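Local coordinates for protein 4-amino-4-deoxy-L-arabinose transferase or related glycosyltransferases of PMT family (Cupriavidus metallidurans, PDB 5EZM) that probably transfers 4-amino-4-deoxy-L-arabinose from a polyprenyl phosphate carrier to lipid A, acting as a zinc-containing membrane glycosyltransferase of the GT-C fold, at residues 160-165 with 348-353; 166-171 with 200-205; 527-532 with 552-557; 540-545 with 566-571. All blocks are in the same frame, centred on the assembly; numbering follows the deposited sequence.

Contact 1: residues 160-165 with 348-353; sequences LDMTLA and YIVPVI
The backbones of helix 160-178 and the turn 349-352 come closest at Ala165 and Pro351, with CA atoms 4.3 Å apart, and they spread apart towards Asp161 and Tyr348. The turn is a type I beta turn from Ile349 to Val352 that leads into helix 352-365. Val350 carries most of the apolar contact. Its CG1, anti to the backbone N (chi1 178°), reaches Ala165 CB at 3.6 Å. The same CG1 also meets Met162 CE at 3.7 Å. The Met162 chain leaves its helix on the far side, then bends at chi2 and chi3, and this brings CE back across Val350 at about a right angle. Pro351 lies next to this pair, its CG 4.1 Å from Ala165 CA. The short Ala165 side chain lets the proline ring lie close to the helix backbone. At the other end, Asp161 OD1 sits at the edge of the Tyr348 ring, 4.2 Å from CD1. Carboxylate and ring planes stand 89° apart. The stronger partner of OD1 is Lys206, in a salt bridge. Tyr348 also touches a bound monoacylglycerol-like lipid. Its side chain lies about 7 Å from that of the zinc ligand His270, so the contact packs beside the metal site. Within the membrane domain, Met162 packs on helices 149-155 and 112-133, while Leu164 faces helix 185-206. Ile349 and Val352 turn to helix 323-339.

Contact 2: residues 166-171 with 200-205; sequences GVMSCV and GVAILT. With DSL (mono-trans, octa-cis decaprenyl-phosphate), chain C.
Helices 160-178 and 185-206 form an antiparallel helical hairpin in the membrane domain, joined by a short linker. Their local axes approach to 8.9 Å and their directions differ by 156°. The apolar contacts centre on Val167, which splits its two methyls between neighbouring residues of the other helix. CG1, anti to the carbonyl carbon (chi1 -66°), meets Val201 CG1 at 3.7 Å. CG2 takes the crowded position between the backbone N and the carbonyl carbon, and from there it rests on Ala202 CB at 3.8 Å. Met168 adds its CG to the same alanine methyl, 4.1 Å from Ala202 CB. Ala202 CB is thus held between two residues of the facing helix, and its small side chain is consistent with the close approach of Val167 CA and Ala202 CA, 5.8 Å. The polar groups are satisfied within their own helices. Thr205 OG1 donates to Val201 O at 2.9 Å, from above the carbonyl plane. Ser169 OG donates to Gly166 O in the carbonyl plane, on a lone pair. That oxygen also accepts from Cys170 N, so two donors grip it. The lipid contacts lie at the margins. Val167 and Val201 touch a bound monoacylglycerol-like lipid. On the other flank, helix 160-178 lines the pocket of the decaprenyl phosphate: Val171 CG1, anti to its backbone N, stands 3.7 Å from methyl C23 of the polyprenyl chain.

Contact 3: residues 527-532 with 552-557; sequences SFTKLW and PTLSMY
Leu554 is the plug of this contact, fitting its branched end against one side of helix 525-534. Its CG lies in the crowded position between the backbone N and the carbonyl carbon, and chi1 of 47° together with chi2 of 87° turns both methyls to the helix. CD1 sits 3.5 Å from Trp532 CD1, near the pyrrole part of the indole. CD2 also touches the indole but comes nearest to Thr529 CG2, at 3.6 Å. The same methyl approaches Phe528 CE2 at 4.3 Å. Trp532 swings its indole out with CG anti to the backbone N (chi1 -177°), so the ring extends along the loop 552-557. Ser555 O lies at the indole edge, in plane with it and 3.6 Å from NE1, without forming a hydrogen bond. Further along, Trp532 CZ2 meets Met556 CB at 3.9 Å. Phe528 also has CG anti to its backbone N, and one face of its ring carries Trp532 CB. In Thr529 the hydroxyl is turned back to Asp526 O, which leaves CG2 facing the loop, 4.2 Å from Thr553 CG2. An alanine in place of Trp532 would remove the indole and would probably loosen both Leu554 and Met556 from the helix. The contact belongs to the soluble C-terminal domain. Phe528 and Trp532 pack on strand 539-542, and Trp532 and Met556 on strand 566-569. Phe528 and Met556 also touch Leu550 of helix 544-550, while the loop runs on into strand 557-561.

Contact 4: residues 540-545 with 566-571; sequences AVMSPD and VVVANV
Val566 buries the most surface in this antiparallel strand pair. Its CG2 reaches past the strand end to Pro544 CA at 3.8 Å, and so binds the start of helix 544-550 to the sheet. Met542, Val568 and Ala540 share its face. The Met542 chain starts with CG between the backbone N and the carbonyl carbon (chi1 64°), then bends at chi3 and lays CE across Val568 CG2 at 3.8 Å. Ala540 CB meets that same methyl at 4.0 Å. On the opposite face Val541 and Val567 lie side by side and point the same way, with CG2 of Val541 3.9 Å from CG2 of Val567. They form the non-hydrogen-bonded pair. The two flanking pairs are hydrogen-bonded, each through two backbone bonds. Val566 N donates to Met542 O at 2.8 Å, almost straight at 174°. At the other end Ala540 N bonds Val568 O at 2.9 Å, from 30° above the carbonyl plane. Between the pairs, Val567 CA makes a CA-H...O contact of 3.2 Å with Ala540 O. At the polar edge Ser543 holds the N-cap position of helix 544-550, and its OG is hydrogen-bonded to Thr546 OG1. At the other end Asn570 bonds the backbone at Gln536 and Ala538. Strand 539-542 is the central strand of the mixed sheet in the C-terminal domain, with 483-486 beyond it and 557-561 beyond strand 566-569. Helix 525-534 covers Ala540 and Val568, while Tyr547 of helix 544-550 packs on Met542, Val566 and Val568.

In the fold
From the N terminus, helix 160-178 opens contacts 1 and 2 in succession. Contact 2 closes first, at 200-205, with the next helix. Its short loop lies wholly within the much longer, mostly helical one that contact 1 closes at 348-353. The two touch through Leu164 and Ala202, so one helix joins an early neighbour to a late one in the membrane domain. Contacts 3 and 4 come after both, in the C-terminal domain, and cross each other: 527-532 and 540-545 open before 552-557 and 566-571 close. Trp532 O bonds Asn570 ND2, tying helix 525-534 to the sheet. Centres of contacts 1 and 3 lie about 44 Å apart.

Contact 1: residues 160-165 with 348-353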
loop_
_atom_site.group_PDB
_atom_site.type_symbol
_atom_site.label_atom_id
_atom_site.label_comp_id
_atom_site.label_asym_id
_atom_site.label_seq_id
_atom_site.Cartn_x
_atom_site.Cartn_y
_atom_site.Cartn_z
ATOM N N LEU A 160 -0.604 2.373 3.647
ATOM C CA LEU A 160 0.542 3.215 3.981
ATOM C C LEU A 160 1.863 2.622 3.513
ATOM O O LEU A 160 2.841 3.364 3.358
ATOM C CB LEU A 160 0.599 3.457 5.490
ATOM C CG LEU A 160 -0.056 4.737 6.008
ATOM C CD1 LEU A 160 -1.474 4.867 5.490
ATOM C CD2 LEU A 160 -0.039 4.755 7.523
ATOM N N ASP A 161 1.906 1.312 3.266
ATOM C CA ASP A 161 3.170 0.648 2.970
ATOM C C ASP A 161 3.788 1.140 1.666
ATOM O O ASP A 161 5.017 1.214 1.556
ATOM C CB ASP A 161 2.959 -0.865 2.932
ATOM C CG ASP A 161 2.455 -1.412 4.255
ATOM O OD1 ASP A 161 2.986 -0.999 5.309
ATOM O OD2 ASP A 161 1.521 -2.244 4.244
ATOM N N MET A 162 2.967 1.486 0.672
ATOM C CA MET A 162 3.525 1.973 -0.585
ATOM C C MET A 162 3.986 3.423 -0.472
ATOM O O MET A 162 4.988 3.805 -1.085
ATOM C CB MET A 162 2.507 1.811 -1.716
ATOM C CG MET A 162 2.913 2.474 -3.035
ATOM S SD MET A 162 4.574 2.056 -3.637
ATOM C CE MET A 162 4.450 0.279 -3.775
ATOM N N THR A 163 3.275 4.245 0.302
ATOM C CA THR A 163 3.753 5.601 0.561
ATOM C C THR A 163 5.109 5.566 1.256
ATOM O O THR A 163 6.071 6.222 0.822
ATOM C CB THR A 163 2.735 6.367 1.408
ATOM O OG1 THR A 163 1.407 6.060 0.967
ATOM C CG2 THR A 163 2.961 7.862 1.286
ATOM N N LEU A 164 5.205 4.782 2.336
ATOM C CA LEU A 164 6.486 4.607 3.011
ATOM C C LEU A 164 7.537 4.033 2.070
ATOM O O LEU A 164 8.717 4.389 2.164
ATOM C CB LEU A 164 6.314 3.708 4.233
ATOM C CG LEU A 164 7.577 3.480 5.062
ATOM C CD1 LEU A 164 8.061 4.794 5.649
ATOM C CD2 LEU A 164 7.328 2.456 6.157
ATOM N N ALA A 165 7.128 3.158 1.147
ATOM C CA ALA A 165 8.083 2.570 0.215
ATOM C C ALA A 165 8.619 3.611 -0.760
ATOM O O ALA A 165 9.795 3.565 -1.142
ATOM C CB ALA A 165 7.437 1.411 -0.539
ATOM N N TYR A 348 4.890 -4.687 4.898
ATOM C CA TYR A 348 6.157 -4.375 5.555
ATOM C C TYR A 348 7.335 -4.552 4.608
ATOM O O TYR A 348 8.307 -3.788 4.660
ATOM C CB TYR A 348 6.356 -5.259 6.791
ATOM C CG TYR A 348 5.441 -4.957 7.957
ATOM C CD1 TYR A 348 4.531 -3.912 7.905
ATOM C CD2 TYR A 348 5.497 -5.719 9.118
ATOM C CE1 TYR A 348 3.694 -3.638 8.970
ATOM C CE2 TYR A 348 4.666 -5.452 10.190
ATOM C CZ TYR A 348 3.767 -4.409 10.111
ATOM O OH TYR A 348 2.936 -4.137 11.175
ATOM N N ILE A 349 7.264 -5.554 3.724
ATOM C CA ILE A 349 8.419 -5.897 2.902
ATOM C C ILE A 349 8.511 -5.062 1.631
ATOM O O ILE A 349 9.522 -5.152 0.918
ATOM C CB ILE A 349 8.405 -7.404 2.570
ATOM C CG1 ILE A 349 9.830 -7.931 2.460
ATOM C CG2 ILE A 349 7.649 -7.676 1.283
ATOM C CD1 ILE A 349 10.683 -7.581 3.651
ATOM N N VAL A 350 7.506 -4.228 1.341
ATOM C CA VAL A 350 7.516 -3.469 0.084
ATOM C C VAL A 350 8.742 -2.578 -0.071
ATOM O O VAL A 350 9.288 -2.512 -1.183
ATOM C CB VAL A 350 6.194 -2.703 -0.080
ATOM C CG1 VAL A 350 6.221 -1.873 -1.346
ATOM C CG2 VAL A 350 5.018 -3.674 -0.122
ATOM N N PRO A 351 9.237 -1.875 0.959
ATOM C CA PRO A 351 10.406 -0.997 0.754
ATOM C C PRO A 351 11.649 -1.677 0.179
ATOM O O PRO A 351 12.571 -0.962 -0.237
ATOM C CB PRO A 351 10.682 -0.453 2.161
ATOM C CG PRO A 351 9.361 -0.410 2.788
ATOM C CD PRO A 351 8.631 -1.633 2.283
ATOM N N VAL A 352 11.720 -3.010 0.135
ATOM C CA VAL A 352 12.894 -3.640 -0.463
ATOM C C VAL A 352 12.820 -3.662 -1.984
ATOM O O VAL A 352 13.857 -3.825 -2.642
ATOM C CB VAL A 352 13.104 -5.075 0.054
ATOM C CG1 VAL A 352 12.949 -5.128 1.561
ATOM C CG2 VAL A 352 12.148 -6.047 -0.628
ATOM N N ILE A 353 11.628 -3.485 -2.562
ATOM C CA ILE A 353 11.472 -3.645 -4.010
ATOM C C ILE A 353 12.288 -2.627 -4.802
ATOM O O ILE A 353 12.969 -3.031 -5.759
ATOM C CB ILE A 353 9.980 -3.630 -4.385
ATOM C CG1 ILE A 353 9.242 -4.761 -3.666
ATOM C CG2 ILE A 353 9.804 -3.753 -5.894
ATOM C CD1 ILE A 353 9.742 -6.144 -4.023
#

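Contact 2: residues 166-171 with 200-205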
loop_
_atom_site.group_PDB
_atom_site.type_symbol
_atom_site.label_atom_id
_atom_site.label_comp_id
_atom_site.label_asym_id
_atom_site.label_seq_id
_atom_site.Cartn_x
_atom_site.Cartn_y
_atom_site.Cartn_z
ATOM N N GLY A 166 7.773 4.553 -1.175
ATOM C CA GLY A 166 8.226 5.579 -2.098
ATOM C C GLY A 166 9.135 6.592 -1.434
ATOM O O GLY A 166 10.172 6.971 -1.992
ATOM N N VAL A 167 8.772 7.037 -0.227
ATOM C CA VAL A 167 9.626 8.012 0.446
ATOM C C VAL A 167 10.945 7.371 0.871
ATOM O O VAL A 167 12.009 8.001 0.794
ATOM C CB VAL A 167 8.883 8.656 1.631
ATOM C CG1 VAL A 167 7.714 9.478 1.122
ATOM C CG2 VAL A 167 8.396 7.603 2.596
ATOM N N MET A 168 10.909 6.106 1.301
ATOM C CA MET A 168 12.156 5.429 1.639
ATOM C C MET A 168 12.984 5.140 0.395
ATOM O O MET A 168 14.221 5.148 0.458
ATOM C CB MET A 168 11.871 4.145 2.418
ATOM C CG MET A 168 11.419 4.393 3.851
ATOM S SD MET A 168 11.431 2.907 4.873
ATOM C CE MET A 168 13.182 2.522 4.890
ATOM N N SER A 169 12.328 4.893 -0.742
ATOM C CA SER A 169 13.059 4.820 -2.000
ATOM C C SER A 169 13.732 6.147 -2.313
ATOM O O SER A 169 14.799 6.172 -2.939
ATOM C CB SER A 169 12.124 4.414 -3.139
ATOM O OG SER A 169 11.310 5.501 -3.537
ATOM N N CYS A 170 13.128 7.259 -1.884
ATOM C CA CYS A 170 13.826 8.538 -1.973
ATOM C C CYS A 170 15.014 8.589 -1.017
ATOM O O CYS A 170 16.043 9.192 -1.338
ATOM C CB CYS A 170 12.866 9.693 -1.700
ATOM S SG CYS A 170 11.799 10.102 -3.095
ATOM N N VAL A 171 14.895 7.969 0.161
ATOM C CA VAL A 171 16.039 7.903 1.073
ATOM C C VAL A 171 17.212 7.200 0.399
ATOM O O VAL A 171 18.332 7.727 0.339
ATOM C CB VAL A 171 15.650 7.197 2.385
ATOM C CG1 VAL A 171 16.840 7.146 3.330
ATOM C CG2 VAL A 171 14.472 7.893 3.046
ATOM N N GLY A 200 12.669 12.186 7.172
ATOM C CA GLY A 200 11.670 12.889 7.961
ATOM C C GLY A 200 10.256 12.610 7.488
ATOM O O GLY A 200 9.368 12.292 8.287
ATOM N N VAL A 201 10.030 12.722 6.176
ATOM C CA VAL A 201 8.713 12.411 5.623
ATOM C C VAL A 201 8.321 10.977 5.961
ATOM O O VAL A 201 7.162 10.696 6.293
ATOM C CB VAL A 201 8.699 12.659 4.104
ATOM C CG1 VAL A 201 7.333 12.319 3.526
ATOM C CG2 VAL A 201 9.076 14.100 3.791
ATOM N N ALA A 202 9.283 10.052 5.894
ATOM C CA ALA A 202 8.991 8.657 6.209
ATOM C C ALA A 202 8.562 8.501 7.662
ATOM O O ALA A 202 7.633 7.741 7.967
ATOM C CB ALA A 202 10.208 7.782 5.909
ATOM N N ILE A 203 9.229 9.211 8.576
ATOM C CA ILE A 203 8.819 9.176 9.977
ATOM C C ILE A 203 7.406 9.718 10.123
ATOM O O ILE A 203 6.583 9.162 10.862
ATOM C CB ILE A 203 9.823 9.951 10.853
ATOM C CG1 ILE A 203 11.201 9.283 10.802
ATOM C CG2 ILE A 203 9.317 10.043 12.285
ATOM C CD1 ILE A 203 12.258 9.978 11.641
ATOM N N LEU A 204 7.091 10.800 9.404
ATOM C CA LEU A 204 5.727 11.316 9.384
ATOM C C LEU A 204 4.766 10.419 8.621
ATOM O O LEU A 204 3.570 10.723 8.575
ATOM C CB LEU A 204 5.701 12.721 8.782
ATOM C CG LEU A 204 6.299 13.828 9.649
ATOM C CD1 LEU A 204 6.286 15.158 8.910
ATOM C CD2 LEU A 204 5.543 13.932 10.961
ATOM N N THR A 205 5.248 9.337 8.017
ATOM C CA THR A 205 4.393 8.393 7.309
ATOM C C THR A 205 4.077 7.154 8.139
ATOM O O THR A 205 2.917 6.737 8.208
ATOM C CB THR A 205 5.047 7.982 5.985
ATOM O OG1 THR A 205 5.099 9.115 5.108
ATOM C CG2 THR A 205 4.259 6.861 5.321
HETATM C C21 DSL C . 21.186 3.124 3.465
HETATM C C22 DSL C . 20.797 4.588 3.572
HETATM C C23 DSL C . 19.899 5.214 2.512
HETATM C C24 DSL C . 21.245 5.323 4.601
HETATM C C25 DSL C . 20.852 6.817 4.722
HETATM C C26 DSL C . 20.447 7.093 6.197
HETATM C C27 DSL C . 21.329 8.249 6.781
HETATM C C28 DSL C . 21.955 9.296 5.828
HETATM C C29 DSL C . 21.538 8.329 8.110
HETATM C C30 DSL C . 20.906 7.280 9.061
HETATM C C31 DSL C . 21.786 7.124 10.347
HETATM C C32 DSL C . 20.896 7.296 11.629
HETATM C C33 DSL C . 20.522 8.704 12.128
HETATM C C34 DSL C . 20.466 6.204 12.305
#

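Contact 3: residues 527-532 with 552-557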
loop_
_atom_site.group_PDB
_atom_site.type_symbol
_atom_site.label_atom_id
_atom_site.label_comp_id
_atom_site.label_asym_id
_atom_site.label_seq_id
_atom_site.Cartn_x
_atom_site.Cartn_y
_atom_site.Cartn_z
ATOM N N SER A 527 -26.318 -1.203 26.901
ATOM C CA SER A 527 -26.741 0.192 26.843
ATOM C C SER A 527 -27.301 0.540 25.470
ATOM O O SER A 527 -28.204 1.382 25.355
ATOM C CB SER A 527 -25.571 1.113 27.184
ATOM O OG SER A 527 -24.990 0.757 28.423
ATOM N N PHE A 528 -26.779 -0.101 24.424
ATOM C CA PHE A 528 -27.284 0.145 23.082
ATOM C C PHE A 528 -28.737 -0.281 22.944
ATOM O O PHE A 528 -29.460 0.266 22.105
ATOM C CB PHE A 528 -26.418 -0.579 22.052
ATOM C CG PHE A 528 -27.061 -0.698 20.702
ATOM C CD1 PHE A 528 -27.146 0.399 19.861
ATOM C CD2 PHE A 528 -27.589 -1.907 20.278
ATOM C CE1 PHE A 528 -27.744 0.293 18.617
ATOM C CE2 PHE A 528 -28.186 -2.022 19.033
ATOM C CZ PHE A 528 -28.263 -0.921 18.202
ATOM N N THR A 529 -29.185 -1.258 23.741
ATOM C CA THR A 529 -30.589 -1.652 23.674
ATOM C C THR A 529 -31.491 -0.535 24.185
ATOM O O THR A 529 -32.513 -0.221 23.562
ATOM C CB THR A 529 -30.831 -2.939 24.465
ATOM O OG1 THR A 529 -30.648 -2.691 25.866
ATOM C CG2 THR A 529 -29.872 -4.030 24.016
ATOM N N LYS A 530 -31.125 0.081 25.313
ATOM C CA LYS A 530 -31.910 1.190 25.842
ATOM C C LYS A 530 -31.856 2.397 24.914
ATOM O O LYS A 530 -32.874 3.066 24.697
ATOM C CB LYS A 530 -31.417 1.563 27.239
ATOM C CG LYS A 530 -31.512 0.426 28.238
ATOM C CD LYS A 530 -32.955 0.027 28.482
ATOM C CE LYS A 530 -33.034 -1.260 29.282
ATOM N NZ LYS A 530 -32.391 -2.394 28.559
ATOM N N LEU A 531 -30.677 2.694 24.357
ATOM C CA LEU A 531 -30.599 3.750 23.353
ATOM C C LEU A 531 -31.461 3.426 22.142
ATOM O O LEU A 531 -32.010 4.331 21.505
ATOM C CB LEU A 531 -29.151 3.965 22.915
ATOM C CG LEU A 531 -28.366 5.094 23.579
ATOM C CD1 LEU A 531 -26.960 5.148 23.007
ATOM C CD2 LEU A 531 -29.073 6.422 23.380
ATOM N N TRP A 532 -31.598 2.141 21.823
ATOM C CA TRP A 532 -32.270 1.709 20.604
ATOM C C TRP A 532 -33.782 1.750 20.757
ATOM O O TRP A 532 -34.494 2.097 19.808
ATOM C CB TRP A 532 -31.801 0.301 20.244
ATOM C CG TRP A 532 -32.355 -0.251 18.972
ATOM C CD1 TRP A 532 -33.375 -1.149 18.843
ATOM C CD2 TRP A 532 -31.902 0.036 17.644
ATOM N NE1 TRP A 532 -33.590 -1.430 17.518
ATOM C CE2 TRP A 532 -32.696 -0.720 16.761
ATOM C CE3 TRP A 532 -30.905 0.861 17.116
ATOM C CZ2 TRP A 532 -32.524 -0.675 15.383
ATOM C CZ3 TRP A 532 -30.737 0.904 15.744
ATOM C CH2 TRP A 532 -31.545 0.144 14.894
ATOM N N PRO A 552 -34.015 -11.789 19.466
ATOM C CA PRO A 552 -34.975 -11.998 20.562
ATOM C C PRO A 552 -34.983 -10.880 21.591
ATOM O O PRO A 552 -35.925 -10.811 22.390
ATOM C CB PRO A 552 -34.517 -13.322 21.186
ATOM C CG PRO A 552 -33.090 -13.439 20.818
ATOM C CD PRO A 552 -32.972 -12.834 19.459
ATOM N N THR A 553 -33.982 -10.000 21.586
ATOM C CA THR A 553 -33.876 -8.932 22.576
ATOM C C THR A 553 -34.629 -7.677 22.140
ATOM O O THR A 553 -35.514 -7.196 22.853
ATOM C CB THR A 553 -32.401 -8.606 22.834
ATOM O OG1 THR A 553 -31.747 -9.756 23.384
ATOM C CG2 THR A 553 -32.267 -7.432 23.796
ATOM N N LEU A 554 -34.285 -7.134 20.976
ATOM C CA LEU A 554 -34.912 -5.920 20.476
ATOM C C LEU A 554 -35.377 -6.130 19.044
ATOM O O LEU A 554 -34.672 -6.741 18.234
ATOM C CB LEU A 554 -33.955 -4.715 20.563
ATOM C CG LEU A 554 -32.513 -4.846 20.067
ATOM C CD1 LEU A 554 -32.411 -4.552 18.592
ATOM C CD2 LEU A 554 -31.608 -3.913 20.838
ATOM N N SER A 555 -36.574 -5.631 18.746
ATOM C CA SER A 555 -37.120 -5.713 17.400
ATOM C C SER A 555 -36.521 -4.608 16.543
ATOM O O SER A 555 -36.472 -3.443 16.955
ATOM C CB SER A 555 -38.645 -5.607 17.426
ATOM O OG SER A 555 -39.068 -4.323 17.845
ATOM N N MET A 556 -36.060 -4.978 15.352
ATOM C CA MET A 556 -35.393 -4.055 14.450
ATOM C C MET A 556 -35.852 -4.325 13.027
ATOM O O MET A 556 -36.054 -5.479 12.640
ATOM C CB MET A 556 -33.872 -4.190 14.560
ATOM C CG MET A 556 -33.422 -5.591 14.913
ATOM S SD MET A 556 -31.693 -5.691 15.408
ATOM C CE MET A 556 -31.633 -7.394 15.962
ATOM N N TYR A 557 -36.015 -3.253 12.259
ATOM C CA TYR A 557 -36.516 -3.327 10.894
ATOM C C TYR A 557 -35.351 -3.207 9.923
ATOM O O TYR A 557 -34.563 -2.257 10.004
ATOM C CB TYR A 557 -37.556 -2.233 10.652
ATOM C CG TYR A 557 -38.680 -2.278 11.665
ATOM C CD1 TYR A 557 -39.834 -3.012 11.420
ATOM C CD2 TYR A 557 -38.574 -1.611 12.880
ATOM C CE1 TYR A 557 -40.855 -3.067 12.349
ATOM C CE2 TYR A 557 -39.588 -1.662 13.814
ATOM C CZ TYR A 557 -40.725 -2.389 13.545
ATOM O OH TYR A 557 -41.736 -2.440 14.475
#

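Contact 4: residues 540-545 with 566-571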
loop_
_atom_site.group_PDB
_atom_site.type_symbol
_atom_site.label_atom_id
_atom_site.label_comp_id
_atom_site.label_asym_id
_atom_site.label_seq_id
_atom_site.Cartn_x
_atom_site.Cartn_y
_atom_site.Cartn_z
ATOM N N ALA A 540 -28.301 1.034 12.441
ATOM C CA ALA A 540 -27.203 0.257 12.995
ATOM C C ALA A 540 -26.704 -0.727 11.950
ATOM O O ALA A 540 -27.490 -1.253 11.154
ATOM C CB ALA A 540 -27.626 -0.489 14.264
ATOM N N VAL A 541 -25.393 -0.959 11.955
ATOM C CA VAL A 541 -24.742 -1.943 11.098
ATOM C C VAL A 541 -24.211 -3.052 11.992
ATOM O O VAL A 541 -23.572 -2.778 13.016
ATOM C CB VAL A 541 -23.605 -1.316 10.273
ATOM C CG1 VAL A 541 -22.959 -2.361 9.377
ATOM C CG2 VAL A 541 -24.122 -0.157 9.446
ATOM N N MET A 542 -24.474 -4.301 11.614
ATOM C CA MET A 542 -24.004 -5.429 12.408
ATOM C C MET A 542 -23.762 -6.611 11.484
ATOM O O MET A 542 -24.103 -6.579 10.303
ATOM C CB MET A 542 -25.006 -5.788 13.507
ATOM C CG MET A 542 -26.349 -6.261 12.980
ATOM S SD MET A 542 -27.651 -6.143 14.220
ATOM C CE MET A 542 -27.715 -4.371 14.468
ATOM N N SER A 543 -23.148 -7.653 12.027
ATOM C CA SER A 543 -23.019 -8.890 11.280
ATOM C C SER A 543 -24.332 -9.665 11.350
ATOM O O SER A 543 -25.175 -9.394 12.210
ATOM C CB SER A 543 -21.868 -9.723 11.835
ATOM O OG SER A 543 -22.085 -10.069 13.189
ATOM N N PRO A 544 -24.552 -10.611 10.432
ATOM C CA PRO A 544 -25.781 -11.416 10.520
ATOM C C PRO A 544 -25.906 -12.170 11.834
ATOM O O PRO A 544 -26.995 -12.203 12.422
ATOM C CB PRO A 544 -25.659 -12.366 9.321
ATOM C CG PRO A 544 -24.797 -11.636 8.358
ATOM C CD PRO A 544 -23.805 -10.881 9.192
ATOM N N ASP A 545 -24.814 -12.770 12.316
ATOM C CA ASP A 545 -24.862 -13.469 13.596
ATOM C C ASP A 545 -25.177 -12.516 14.741
ATOM O O ASP A 545 -25.838 -12.907 15.711
ATOM C CB ASP A 545 -23.543 -14.198 13.850
ATOM C CG ASP A 545 -23.334 -15.376 12.912
ATOM O OD1 ASP A 545 -24.308 -16.119 12.658
ATOM O OD2 ASP A 545 -22.195 -15.559 12.430
ATOM N N VAL A 566 -25.747 -6.552 8.008
ATOM C CA VAL A 566 -27.168 -6.250 8.103
ATOM C C VAL A 566 -27.288 -4.830 8.639
ATOM O O VAL A 566 -26.625 -4.477 9.625
ATOM C CB VAL A 566 -27.905 -7.243 9.021
ATOM C CG1 VAL A 566 -29.403 -6.968 9.017
ATOM C CG2 VAL A 566 -27.611 -8.676 8.611
ATOM N N VAL A 567 -28.117 -4.020 7.986
ATOM C CA VAL A 567 -28.307 -2.618 8.339
ATOM C C VAL A 567 -29.774 -2.415 8.680
ATOM O O VAL A 567 -30.652 -2.617 7.825
ATOM C CB VAL A 567 -27.874 -1.675 7.206
ATOM C CG1 VAL A 567 -28.046 -0.225 7.637
ATOM C CG2 VAL A 567 -26.433 -1.957 6.805
ATOM N N VAL A 568 -30.037 -1.996 9.919
ATOM C CA VAL A 568 -31.382 -1.947 10.472
ATOM C C VAL A 568 -31.674 -0.542 10.989
ATOM O O VAL A 568 -30.786 0.305 11.104
ATOM C CB VAL A 568 -31.575 -2.979 11.600
ATOM C CG1 VAL A 568 -31.274 -4.381 11.093
ATOM C CG2 VAL A 568 -30.680 -2.637 12.777
ATOM N N ALA A 569 -32.948 -0.310 11.304
ATOM C CA ALA A 569 -33.407 0.916 11.941
ATOM C C ALA A 569 -34.340 0.562 13.094
ATOM O O ALA A 569 -34.888 -0.542 13.157
ATOM C CB ALA A 569 -34.122 1.841 10.948
ATOM N N ASN A 570 -34.503 1.505 14.023
ATOM C CA ASN A 570 -35.349 1.290 15.192
ATOM C C ASN A 570 -36.749 1.860 15.030
ATOM O O ASN A 570 -37.552 1.768 15.963
ATOM C CB ASN A 570 -34.695 1.874 16.453
ATOM C CG ASN A 570 -34.449 3.363 16.356
ATOM O OD1 ASN A 570 -34.538 3.957 15.280
ATOM N ND2 ASN A 570 -34.116 3.975 17.488
ATOM N N VAL A 571 -37.060 2.446 13.878
ATOM C CA VAL A 571 -38.412 2.870 13.547
ATOM C C VAL A 571 -38.774 2.274 12.192
ATOM O O VAL A 571 -37.934 2.204 11.289
ATOM C CB VAL A 571 -38.552 4.407 13.544
ATOM C CG1 VAL A 571 -38.270 4.963 14.929
ATOM C CG2 VAL A 571 -37.616 5.029 12.537
#